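Local coordinates for putative iron-uptake ABC transport system,periplasmic iron-binding protein (Campylobacter jejuni, PDB 3E13) that binds ferric iron in the periplasm and probably delivers it to an ABC transporter for uptake into the cell, at residues E83-H88 against F273-D278; R102-A107 against F193-T198; S236-T241 against K251-F256; I262-T267 against N277-S282. All blocks are in the same frame, centred on the assembly; numbering follows the deposited sequence.

Contact 1: E83-H88 against F273-D278; sequences EFIPAH and FPIRND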
# COMPACT_ATOMS: atom_id res chain seq x y z
N GLU A 83 -19.42 8.59 7.05
CA GLU A 83 -20.24 7.51 7.65
C GLU A 83 -19.56 6.16 7.50
O GLU A 83 -19.62 5.28 8.38
CB GLU A 83 -21.61 7.47 7.02
CG GLU A 83 -22.49 6.35 7.64
CD GLU A 83 -23.95 6.62 7.58
OE1 GLU A 83 -24.34 7.81 7.73
OE2 GLU A 83 -24.71 5.64 7.36
N PHE A 84 -18.90 5.98 6.38
CA PHE A 84 -18.41 4.66 6.06
C PHE A 84 -16.90 4.48 6.25
O PHE A 84 -16.43 3.34 6.27
CB PHE A 84 -18.87 4.24 4.66
CG PHE A 84 -20.35 4.04 4.58
CD1 PHE A 84 -21.15 4.82 3.78
CD2 PHE A 84 -20.94 3.07 5.37
CE1 PHE A 84 -22.53 4.66 3.77
CE2 PHE A 84 -22.27 2.89 5.32
CZ PHE A 84 -23.08 3.69 4.54
N ILE A 85 -16.14 5.56 6.31
CA ILE A 85 -14.71 5.47 6.64
C ILE A 85 -14.54 5.82 8.11
O ILE A 85 -14.89 6.94 8.51
CB ILE A 85 -13.84 6.42 5.77
CG1 ILE A 85 -14.13 6.20 4.28
CG2 ILE A 85 -12.38 6.22 6.11
CD1 ILE A 85 -13.31 7.16 3.35
N PRO A 86 -13.97 4.93 8.90
CA PRO A 86 -13.63 5.26 10.28
C PRO A 86 -12.68 6.44 10.34
O PRO A 86 -11.81 6.58 9.46
CB PRO A 86 -12.96 3.97 10.81
CG PRO A 86 -13.32 2.95 9.95
CD PRO A 86 -13.59 3.55 8.57
N ALA A 87 -12.82 7.29 11.36
CA ALA A 87 -11.97 8.49 11.49
C ALA A 87 -10.47 8.21 11.49
O ALA A 87 -9.69 9.03 10.97
CB ALA A 87 -12.35 9.22 12.75
N HIS A 88 -10.04 7.06 12.00
CA HIS A 88 -8.61 6.71 12.02
C HIS A 88 -8.06 6.37 10.64
O HIS A 88 -6.87 6.13 10.47
CB HIS A 88 -8.31 5.59 13.05
CG HIS A 88 -8.84 4.24 12.70
ND1 HIS A 88 -10.14 3.86 12.99
CD2 HIS A 88 -8.24 3.15 12.18
CE1 HIS A 88 -10.32 2.62 12.58
NE2 HIS A 88 -9.19 2.17 12.07
N PHE A 273 -8.23 -5.48 1.73
CA PHE A 273 -9.24 -5.40 2.82
C PHE A 273 -10.11 -4.18 2.59
O PHE A 273 -9.61 -3.05 2.45
CB PHE A 273 -8.56 -5.30 4.20
CG PHE A 273 -7.64 -6.45 4.53
CD1 PHE A 273 -6.29 -6.24 4.61
CD2 PHE A 273 -8.13 -7.70 4.85
CE1 PHE A 273 -5.43 -7.32 4.91
CE2 PHE A 273 -7.27 -8.76 5.14
CZ PHE A 273 -5.93 -8.54 5.18
N PRO A 274 -11.44 -4.34 2.61
CA PRO A 274 -12.33 -3.17 2.50
C PRO A 274 -12.20 -2.24 3.68
O PRO A 274 -11.90 -2.67 4.81
CB PRO A 274 -13.73 -3.78 2.54
CG PRO A 274 -13.54 -5.09 3.25
CD PRO A 274 -12.19 -5.59 2.83
N ILE A 275 -12.53 -0.97 3.45
CA ILE A 275 -12.68 -0.02 4.55
C ILE A 275 -14.03 -0.21 5.22
O ILE A 275 -14.12 -0.16 6.44
CB ILE A 275 -12.52 1.41 4.03
CG1 ILE A 275 -11.10 1.57 3.54
CG2 ILE A 275 -12.89 2.45 5.10
CD1 ILE A 275 -10.02 1.51 4.56
N ARG A 276 -15.07 -0.44 4.44
CA ARG A 276 -16.40 -0.59 5.03
C ARG A 276 -16.45 -1.82 5.88
O ARG A 276 -15.90 -2.87 5.51
CB ARG A 276 -17.45 -0.74 3.93
CG ARG A 276 -17.69 0.40 3.03
CD ARG A 276 -18.74 0.11 1.99
NE ARG A 276 -20.08 -0.04 2.60
CZ ARG A 276 -21.12 0.77 2.41
NH1 ARG A 276 -21.04 1.85 1.64
NH2 ARG A 276 -22.28 0.47 3.03
N ASN A 277 -17.22 -1.71 6.99
CA ASN A 277 -17.36 -2.79 7.92
C ASN A 277 -18.54 -3.72 7.65
O ASN A 277 -18.79 -4.65 8.44
CB ASN A 277 -17.38 -2.33 9.37
CG ASN A 277 -18.65 -1.57 9.76
OD1 ASN A 277 -19.61 -1.46 9.01
ND2 ASN A 277 -18.63 -1.02 10.98
N ASP A 278 -19.20 -3.53 6.53
CA ASP A 278 -20.34 -4.35 6.11
C ASP A 278 -20.12 -5.09 4.77
O ASP A 278 -21.07 -5.54 4.12
CB ASP A 278 -21.60 -3.48 6.09
CG ASP A 278 -21.56 -2.43 5.03
OD1 ASP A 278 -22.58 -1.73 4.83
OD2 ASP A 278 -20.53 -2.28 4.34
O HOH W 1 -17.90 1.20 7.56
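Phe-84, the last residue of helix 79-84, offers one ring face to the guanidinium of Arg-276, which lies flat on it. The planes are 23° apart, and Arg-276 CZ sits 3.8 Å from the ring centroid, close to the ring normal, a clear cation-pi stack. NH2 comes in closest, 3.3 Å from Phe-84 CE2, while CG of Glu-83 lies over the opposite face. The carbonyl O of Phe-84 is tied to the backbone N of Asn-277 through one water. At Ile-85 the chain leaves the helix, and its CG2 meets CG2 of Ile-275 at 3.9 Å. Pro-86 adds ring atom CD, 3.7 Å from the same Ile-275 CG2, so one methyl serves both residues. Arg-276 is held from its own side too: NE donates to Asp-278 OD2 at 2.9 Å and NH2 to Asp-278 OD1 at 2.9 Å, a side-on pair in the guanidinium plane, and NH1 reaches Leu-258 O. With its edges bonded and one face on an aromatic ring, the guanidinium can hardly rotate; the carboxylate pairs the charge laid on the ring and helps hold the guanidinium plane against it.

Contact 2: R102-A107 against F193-T198; sequences RARIIA and FAVMNT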
# COMPACT_ATOMS: atom_id res chain seq x y z
N ARG A 102 -4.30 -2.70 3.52
CA ARG A 102 -3.41 -3.81 3.14
C ARG A 102 -2.36 -4.00 4.24
O ARG A 102 -2.08 -3.10 4.97
CB ARG A 102 -2.77 -3.53 1.76
CG ARG A 102 -2.04 -2.18 1.67
CD ARG A 102 -2.90 -1.04 1.04
NE ARG A 102 -3.29 -1.34 -0.32
CZ ARG A 102 -2.51 -1.36 -1.41
NH1 ARG A 102 -1.23 -1.08 -1.32
NH2 ARG A 102 -3.03 -1.60 -2.60
N ALA A 103 -1.81 -5.20 4.37
CA ALA A 103 -0.84 -5.50 5.40
C ALA A 103 0.50 -5.89 4.74
O ALA A 103 0.48 -6.64 3.76
CB ALA A 103 -1.35 -6.64 6.28
N ARG A 104 1.61 -5.36 5.26
CA ARG A 104 2.92 -5.68 4.74
C ARG A 104 3.48 -6.78 5.64
O ARG A 104 3.81 -6.57 6.82
CB ARG A 104 3.81 -4.44 4.67
CG ARG A 104 5.02 -4.65 3.78
CD ARG A 104 5.48 -3.41 3.14
NE ARG A 104 6.50 -3.62 2.11
CZ ARG A 104 6.25 -4.03 0.86
NH1 ARG A 104 5.02 -4.33 0.50
NH2 ARG A 104 7.23 -4.20 -0.03
N ILE A 105 3.56 -7.98 5.06
CA ILE A 105 3.92 -9.18 5.81
C ILE A 105 5.21 -9.77 5.35
O ILE A 105 5.88 -9.23 4.44
CB ILE A 105 2.74 -10.21 5.75
CG1 ILE A 105 2.35 -10.57 4.31
CG2 ILE A 105 1.49 -9.55 6.44
CD1 ILE A 105 3.33 -11.45 3.57
N ILE A 106 5.60 -10.88 5.96
CA ILE A 106 6.82 -11.58 5.53
C ILE A 106 6.35 -12.92 4.96
O ILE A 106 5.68 -13.71 5.65
CB ILE A 106 7.79 -11.78 6.69
CG1 ILE A 106 8.24 -10.45 7.28
CG2 ILE A 106 9.04 -12.59 6.24
CD1 ILE A 106 8.88 -10.57 8.67
N ALA A 107 6.66 -13.17 3.70
CA ALA A 107 6.20 -14.39 3.03
C ALA A 107 7.35 -15.41 2.99
O ALA A 107 8.51 -15.02 2.83
CB ALA A 107 5.67 -14.10 1.63
N PHE A 193 12.71 -15.44 2.56
CA PHE A 193 11.68 -14.54 3.08
C PHE A 193 11.59 -13.33 2.18
O PHE A 193 12.61 -12.75 1.83
CB PHE A 193 12.02 -14.07 4.50
CG PHE A 193 12.13 -15.20 5.52
CD1 PHE A 193 11.01 -15.81 6.00
CD2 PHE A 193 13.36 -15.60 5.99
CE1 PHE A 193 11.11 -16.82 6.94
CE2 PHE A 193 13.48 -16.60 6.94
CZ PHE A 193 12.35 -17.23 7.40
N ALA A 194 10.36 -12.95 1.84
CA ALA A 194 10.08 -11.75 1.09
C ALA A 194 9.21 -10.80 1.89
O ALA A 194 8.20 -11.23 2.44
CB ALA A 194 9.37 -12.10 -0.16
N VAL A 195 9.57 -9.53 1.88
CA VAL A 195 8.68 -8.48 2.40
C VAL A 195 7.70 -8.11 1.31
O VAL A 195 8.11 -7.71 0.21
CB VAL A 195 9.50 -7.28 2.87
CG1 VAL A 195 8.58 -6.21 3.40
CG2 VAL A 195 10.56 -7.69 3.95
N MET A 196 6.40 -8.30 1.57
CA MET A 196 5.38 -8.04 0.57
C MET A 196 3.97 -7.81 1.15
O MET A 196 3.68 -8.23 2.26
CB MET A 196 5.32 -9.18 -0.46
CG MET A 196 4.89 -10.55 0.10
SD MET A 196 4.82 -11.90 -1.09
CE MET A 196 3.67 -11.25 -2.21
N ASN A 197 3.10 -7.18 0.36
CA ASN A 197 1.73 -6.90 0.78
C ASN A 197 0.85 -8.12 0.54
O ASN A 197 1.04 -8.94 -0.39
CB ASN A 197 1.13 -5.71 0.04
CG ASN A 197 1.72 -4.37 0.44
OD1 ASN A 197 2.31 -4.21 1.54
ND2 ASN A 197 1.55 -3.37 -0.43
N THR A 198 -0.13 -8.28 1.42
CA THR A 198 -0.98 -9.43 1.40
C THR A 198 -1.75 -9.64 0.11
O THR A 198 -1.90 -10.78 -0.38
CB THR A 198 -2.02 -9.33 2.53
OG1 THR A 198 -2.56 -7.99 2.61
CG2 THR A 198 -1.45 -9.63 3.91
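Met-196 and Ala-107 meet on one face of an antiparallel strand pair, strand 193-197 alongside the long strand 97-109, in the mixed sheet of this periplasmic binding protein fold. Ile-105 with Met-196 and Ala-107 with Ala-194 are hydrogen-bonded pairs, each bonded both ways; Arg-104 with Asn-197 and Ile-106 with Val-195 are the non-hydrogen-bonded ones. The small Ala-107 makes the hollow and the Met-196 sulfur fills it, SD lying 3.6 Å from Ala-107 CB. The same thioether chain runs beside Ile-105, whose CG1 stands between its own backbone N and carbonyl carbon (chi1 57°), the crowded position, which brings CG1 to 3.4 Å from Met-196 O on the neighbouring strand. Helix 179-188 packs on this Met-196 face.

On the other face Val-195 is the bump: its CG1 comes 3.6 Å from NE of the extended Arg-104, whose side chain crosses it at about a right angle. Farther along, CG2 of Ile-106 sits 3.8 Å from Phe-193 CB. Tyr-143, an iron ligand on helix 142-155, touches Arg-102, Arg-104 and Asn-197. Arg-102 bonds Glu-272 and the ligand Tyr-12, and Asn-197 ND2 bonds the ligand Tyr-199, which makes this end of the ladder a second shell of the metal site.

Arg-104 NH1 has its main partner in Asp-179. It also makes a weak bond of 2.9 Å to Asn-197 OD1, which lies at the guanidinium edge although the two planes are 78° apart. Where the strand gives way to Thr-198, its N donates to Ala-103 O at 2.9 Å, and the methyl CG2 packs against Ala-103 CB at 3.8 Å, while OG1 takes a weak, long bond of 3.4 Å from Ala-103 N.

Contact 3: S236-T241 against K251-F256; sequences SGIAMT and KKFMEF
Two residues ahead of Ile-238, the strand residue that packs on Phe-253 and Met-254, the hydroxyl OG of Ser-236 is gripped by two groups, the carbonyl O of Thr-58 and NH1 of Arg-10. No hydrogen bond links the strand and the helix themselves. The motif is a strand followed by a helix that folds back over the sheet: strand 233-241 leads through a short connection into helix 247-257. The short segments run almost antiparallel, at 170°, with their axes 9.0 Å apart at closest approach.

Alternate strand residues point at the helix, Ile-238 and Met-240, while Ala-239 points away. In Ile-238, CG1 is anti to the backbone N (chi1 -169°), and CD1 beyond it strikes the edge of the Phe-253 ring, in the ring plane, 3.7 Å from CD2. The same methyl is 4.0 Å from Met-254 CG, so one methyl touches two consecutive helix residues. Phe-253 also meets Phe-22 edge to face and touches Leu-4 and Ile-6 of strand 3-8.

Met-254 takes the middle of the contact. Its SD lies 4.1 Å from Met-240 CB, and a bend at chi3 (77°) turns the terminal CE in over the strand backbone, 4.2 Å from Ala-239 CA. Val-76 touches Met-240, Met-254 and Lys-251 together. Toward the more open margin the aliphatic chain of Lys-251, extended beyond CG, crosses Met-240 obliquely, its CE 4.1 Å from Met-240 SD.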
# COMPACT_ATOMS: atom_id res chain seq x y z
N SER A 236 -4.55 2.22 0.70
CA SER A 236 -4.65 2.89 -0.56
C SER A 236 -5.71 3.98 -0.25
O SER A 236 -6.64 3.79 0.55
CB SER A 236 -5.10 1.97 -1.67
OG SER A 236 -5.50 2.66 -2.83
N GLY A 237 -5.56 5.13 -0.86
CA GLY A 237 -6.46 6.21 -0.58
C GLY A 237 -6.56 7.24 -1.64
O GLY A 237 -5.95 7.13 -2.70
N ILE A 238 -7.35 8.28 -1.36
CA ILE A 238 -7.81 9.16 -2.43
C ILE A 238 -8.03 10.56 -1.89
O ILE A 238 -8.34 10.76 -0.72
CB ILE A 238 -9.12 8.61 -3.10
CG1 ILE A 238 -9.50 9.35 -4.39
CG2 ILE A 238 -10.27 8.62 -2.12
CD1 ILE A 238 -10.47 8.63 -5.27
N ALA A 239 -7.78 11.54 -2.75
CA ALA A 239 -7.90 12.95 -2.44
C ALA A 239 -8.33 13.74 -3.68
O ALA A 239 -8.01 13.34 -4.81
CB ALA A 239 -6.54 13.52 -2.02
N MET A 240 -9.07 14.83 -3.44
CA MET A 240 -9.30 15.87 -4.44
C MET A 240 -8.14 16.83 -4.47
O MET A 240 -7.68 17.26 -3.45
CB MET A 240 -10.60 16.60 -4.12
CG MET A 240 -11.04 17.53 -5.30
SD MET A 240 -12.59 18.35 -5.00
CE MET A 240 -12.19 19.39 -3.85
N THR A 241 -7.69 17.17 -5.65
CA THR A 241 -6.61 18.15 -5.80
C THR A 241 -7.13 19.58 -5.69
O THR A 241 -8.27 19.87 -6.08
CB THR A 241 -5.88 17.97 -7.10
OG1 THR A 241 -6.81 17.97 -8.20
CG2 THR A 241 -5.21 16.64 -7.16
N LYS A 251 -15.89 14.50 -6.14
CA LYS A 251 -16.56 14.10 -4.91
C LYS A 251 -17.41 12.88 -5.17
O LYS A 251 -17.42 11.94 -4.34
CB LYS A 251 -17.34 15.28 -4.30
CG LYS A 251 -16.44 16.41 -3.87
CD LYS A 251 -17.16 17.60 -3.31
CE LYS A 251 -16.23 18.80 -3.25
NZ LYS A 251 -17.03 20.06 -2.86
N LYS A 252 -18.08 12.83 -6.32
CA LYS A 252 -18.89 11.68 -6.71
C LYS A 252 -18.03 10.43 -6.83
O LYS A 252 -18.40 9.33 -6.37
CB LYS A 252 -19.61 11.96 -8.03
CG LYS A 252 -20.86 12.80 -7.87
CD LYS A 252 -21.57 12.95 -9.25
CE LYS A 252 -22.97 13.53 -9.09
NZ LYS A 252 -22.94 14.69 -8.08
N PHE A 253 -16.86 10.60 -7.42
CA PHE A 253 -15.94 9.50 -7.60
C PHE A 253 -15.42 8.98 -6.26
O PHE A 253 -15.32 7.76 -6.07
CB PHE A 253 -14.74 9.86 -8.54
CG PHE A 253 -13.93 8.70 -8.87
CD1 PHE A 253 -14.29 7.83 -9.88
CD2 PHE A 253 -12.79 8.41 -8.13
CE1 PHE A 253 -13.53 6.68 -10.15
CE2 PHE A 253 -12.03 7.28 -8.41
CZ PHE A 253 -12.41 6.43 -9.41
N MET A 254 -15.06 9.89 -5.35
CA MET A 254 -14.54 9.54 -4.04
C MET A 254 -15.63 8.70 -3.30
O MET A 254 -15.33 7.63 -2.75
CB MET A 254 -14.16 10.81 -3.29
CG MET A 254 -12.91 11.46 -3.86
SD MET A 254 -12.64 13.11 -3.26
CE MET A 254 -11.99 12.78 -1.65
N GLU A 255 -16.88 9.17 -3.35
CA GLU A 255 -17.98 8.45 -2.71
C GLU A 255 -18.21 7.10 -3.37
O GLU A 255 -18.46 6.10 -2.67
CB GLU A 255 -19.25 9.31 -2.68
CG GLU A 255 -19.11 10.51 -1.78
CD GLU A 255 -20.30 11.43 -1.75
OE1 GLU A 255 -21.30 11.22 -2.54
OE2 GLU A 255 -20.31 12.33 -0.88
N PHE A 256 -18.12 7.05 -4.68
CA PHE A 256 -18.31 5.82 -5.43
C PHE A 256 -17.28 4.75 -4.99
O PHE A 256 -17.59 3.57 -4.90
CB PHE A 256 -18.18 6.15 -6.92
CG PHE A 256 -18.45 5.00 -7.84
CD1 PHE A 256 -19.75 4.53 -8.03
CD2 PHE A 256 -17.42 4.39 -8.54
CE1 PHE A 256 -20.02 3.48 -8.92
CE2 PHE A 256 -17.70 3.31 -9.43
CZ PHE A 256 -19.00 2.88 -9.59

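Contact 4: I262-T267 against N277-S282; sequences IQKILT and NDVELS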
# COMPACT_ATOMS: atom_id res chain seq x y z
N ILE A 262 -18.27 -1.39 -5.09
CA ILE A 262 -16.89 -1.14 -5.42
C ILE A 262 -15.98 -1.69 -4.30
O ILE A 262 -14.92 -2.26 -4.59
CB ILE A 262 -16.68 0.35 -5.66
CG1 ILE A 262 -17.55 0.81 -6.82
CG2 ILE A 262 -15.22 0.65 -5.94
CD1 ILE A 262 -17.29 0.05 -8.19
N GLN A 263 -16.41 -1.54 -3.05
CA GLN A 263 -15.66 -2.13 -1.95
C GLN A 263 -15.62 -3.64 -2.08
O GLN A 263 -14.61 -4.27 -1.79
CB GLN A 263 -16.23 -1.68 -0.62
CG GLN A 263 -16.01 -0.20 -0.38
CD GLN A 263 -14.67 0.06 0.24
OE1 GLN A 263 -14.36 -0.48 1.29
NE2 GLN A 263 -13.85 0.83 -0.45
N LYS A 264 -16.72 -4.24 -2.55
CA LYS A 264 -16.73 -5.67 -2.81
C LYS A 264 -15.74 -6.07 -3.94
O LYS A 264 -15.03 -7.06 -3.82
CB LYS A 264 -18.15 -6.19 -3.07
CG LYS A 264 -18.19 -7.76 -3.04
CD LYS A 264 -17.48 -8.39 -1.84
CE LYS A 264 -18.00 -9.79 -1.48
NZ LYS A 264 -16.97 -10.61 -0.86
N ILE A 265 -15.67 -5.30 -5.01
CA ILE A 265 -14.72 -5.59 -6.08
C ILE A 265 -13.28 -5.49 -5.56
O ILE A 265 -12.41 -6.28 -5.91
CB ILE A 265 -14.93 -4.65 -7.26
CG1 ILE A 265 -16.28 -4.98 -7.95
CG2 ILE A 265 -13.71 -4.65 -8.22
CD1 ILE A 265 -16.58 -4.03 -9.04
N LEU A 266 -13.03 -4.50 -4.72
CA LEU A 266 -11.67 -4.31 -4.20
C LEU A 266 -11.20 -5.53 -3.41
O LEU A 266 -10.02 -5.86 -3.48
CB LEU A 266 -11.61 -3.04 -3.39
CG LEU A 266 -11.64 -1.73 -4.22
CD1 LEU A 266 -12.05 -0.55 -3.38
CD2 LEU A 266 -10.34 -1.49 -4.90
N THR A 267 -12.10 -6.21 -2.68
CA THR A 267 -11.67 -7.43 -2.01
C THR A 267 -11.79 -8.69 -2.91
O THR A 267 -10.92 -9.56 -2.86
CB THR A 267 -12.37 -7.57 -0.64
OG1 THR A 267 -11.78 -8.63 0.10
CG2 THR A 267 -13.85 -7.93 -0.75
N ASN A 277 -17.22 -1.71 6.99
CA ASN A 277 -17.36 -2.79 7.92
C ASN A 277 -18.54 -3.72 7.65
O ASN A 277 -18.79 -4.65 8.44
CB ASN A 277 -17.38 -2.33 9.37
CG ASN A 277 -18.65 -1.57 9.76
OD1 ASN A 277 -19.61 -1.46 9.01
ND2 ASN A 277 -18.63 -1.02 10.98
N ASP A 278 -19.20 -3.53 6.53
CA ASP A 278 -20.34 -4.35 6.11
C ASP A 278 -20.12 -5.09 4.77
O ASP A 278 -21.07 -5.54 4.12
CB ASP A 278 -21.60 -3.48 6.09
CG ASP A 278 -21.56 -2.43 5.03
OD1 ASP A 278 -22.58 -1.73 4.83
OD2 ASP A 278 -20.53 -2.28 4.34
N VAL A 279 -18.86 -5.22 4.37
CA VAL A 279 -18.50 -5.92 3.16
C VAL A 279 -17.68 -7.18 3.53
O VAL A 279 -16.60 -7.08 4.11
CB VAL A 279 -17.65 -5.01 2.24
CG1 VAL A 279 -17.19 -5.79 1.02
CG2 VAL A 279 -18.45 -3.82 1.78
N GLU A 280 -18.22 -8.34 3.26
CA GLU A 280 -17.53 -9.60 3.51
C GLU A 280 -16.23 -9.69 2.72
O GLU A 280 -16.17 -9.32 1.54
CB GLU A 280 -18.43 -10.78 3.16
CG GLU A 280 -19.55 -10.97 4.18
CD GLU A 280 -19.15 -11.71 5.44
OE1 GLU A 280 -18.04 -12.33 5.43
OE2 GLU A 280 -19.98 -11.75 6.42
N LEU A 281 -15.21 -10.22 3.37
CA LEU A 281 -13.95 -10.51 2.70
C LEU A 281 -14.14 -11.58 1.64
O LEU A 281 -14.97 -12.45 1.75
CB LEU A 281 -12.87 -10.94 3.70
CG LEU A 281 -12.57 -10.01 4.84
CD1 LEU A 281 -11.51 -10.57 5.74
CD2 LEU A 281 -12.22 -8.61 4.35
N SER A 282 -13.36 -11.51 0.56
CA SER A 282 -13.36 -12.54 -0.45
C SER A 282 -12.74 -13.79 0.18
O SER A 282 -12.06 -13.73 1.21
CB SER A 282 -12.52 -12.12 -1.65
OG SER A 282 -11.19 -11.95 -1.27
O HOH W 2 -17.31 -13.12 0.40
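A helix N-cap sits at the heart of this contact: Ser-282, just before helix 283-288, caps that helix through OG, which takes a weak bond from Val-285 N, and also clasps the closing turn of helix 260-268. Its OG donates to the carbonyl O of Thr-267 at 2.9 Å, approaching from above the carbonyl plane, 56° out of it. In return Ser-282 N points at Thr-267 OG1, a weak bond of 3.3 Å, while that hydroxyl is also bonded to Glu-272 O.

One turn back, Lys-264 reaches across to the loop. Its NZ donates to Glu-280 O at 2.8 Å, from above the carbonyl plane. NZ also gives a hydrogen to a water that in turn bonds Leu-281 O, and it forms a salt bridge with Asp-268. The chain bends at chi2 (47°), which places CD 3.9 Å from CG1 of Val-279. Val-279 supplies the apolar part of the loop's contact: CG1 rests on Lys-264, and CG2 lies 3.9 Å from Gln-263 CB.

Pro-274 of strand 273-274 touches Gln-263, Thr-267, Val-279 and Leu-281. The loop links that strand to helix 283-288 along the chain, while helix 260-268 turns other residues, Ile-262, Ile-265 and Leu-266, onto helix 14-26, and Ile-262 onto helix 247-257 as well.

Contacts 1, 2 and 3 are buried and contact 4 only partly so. Contact 2 is the one that reaches the iron site, with charged and amide groups among its apolar ones, whereas contact 3 is nearly pure side-chain packing of a helix on strand 233-241. Contacts 1, 2 and 3 all reach one sheet, strand 97-109 neighbouring both 233-241 and 273-274. Contacts 1 and 4 share Asn-277 and Asp-278, and Gln-263 OE1 of contact 4 probably accepts from the backbone N of Ile-275 and of Arg-276. Contact 4 leans on polar bonds to backbone carbonyls; contact 1 relies on a cation-pi stack and aliphatic groups.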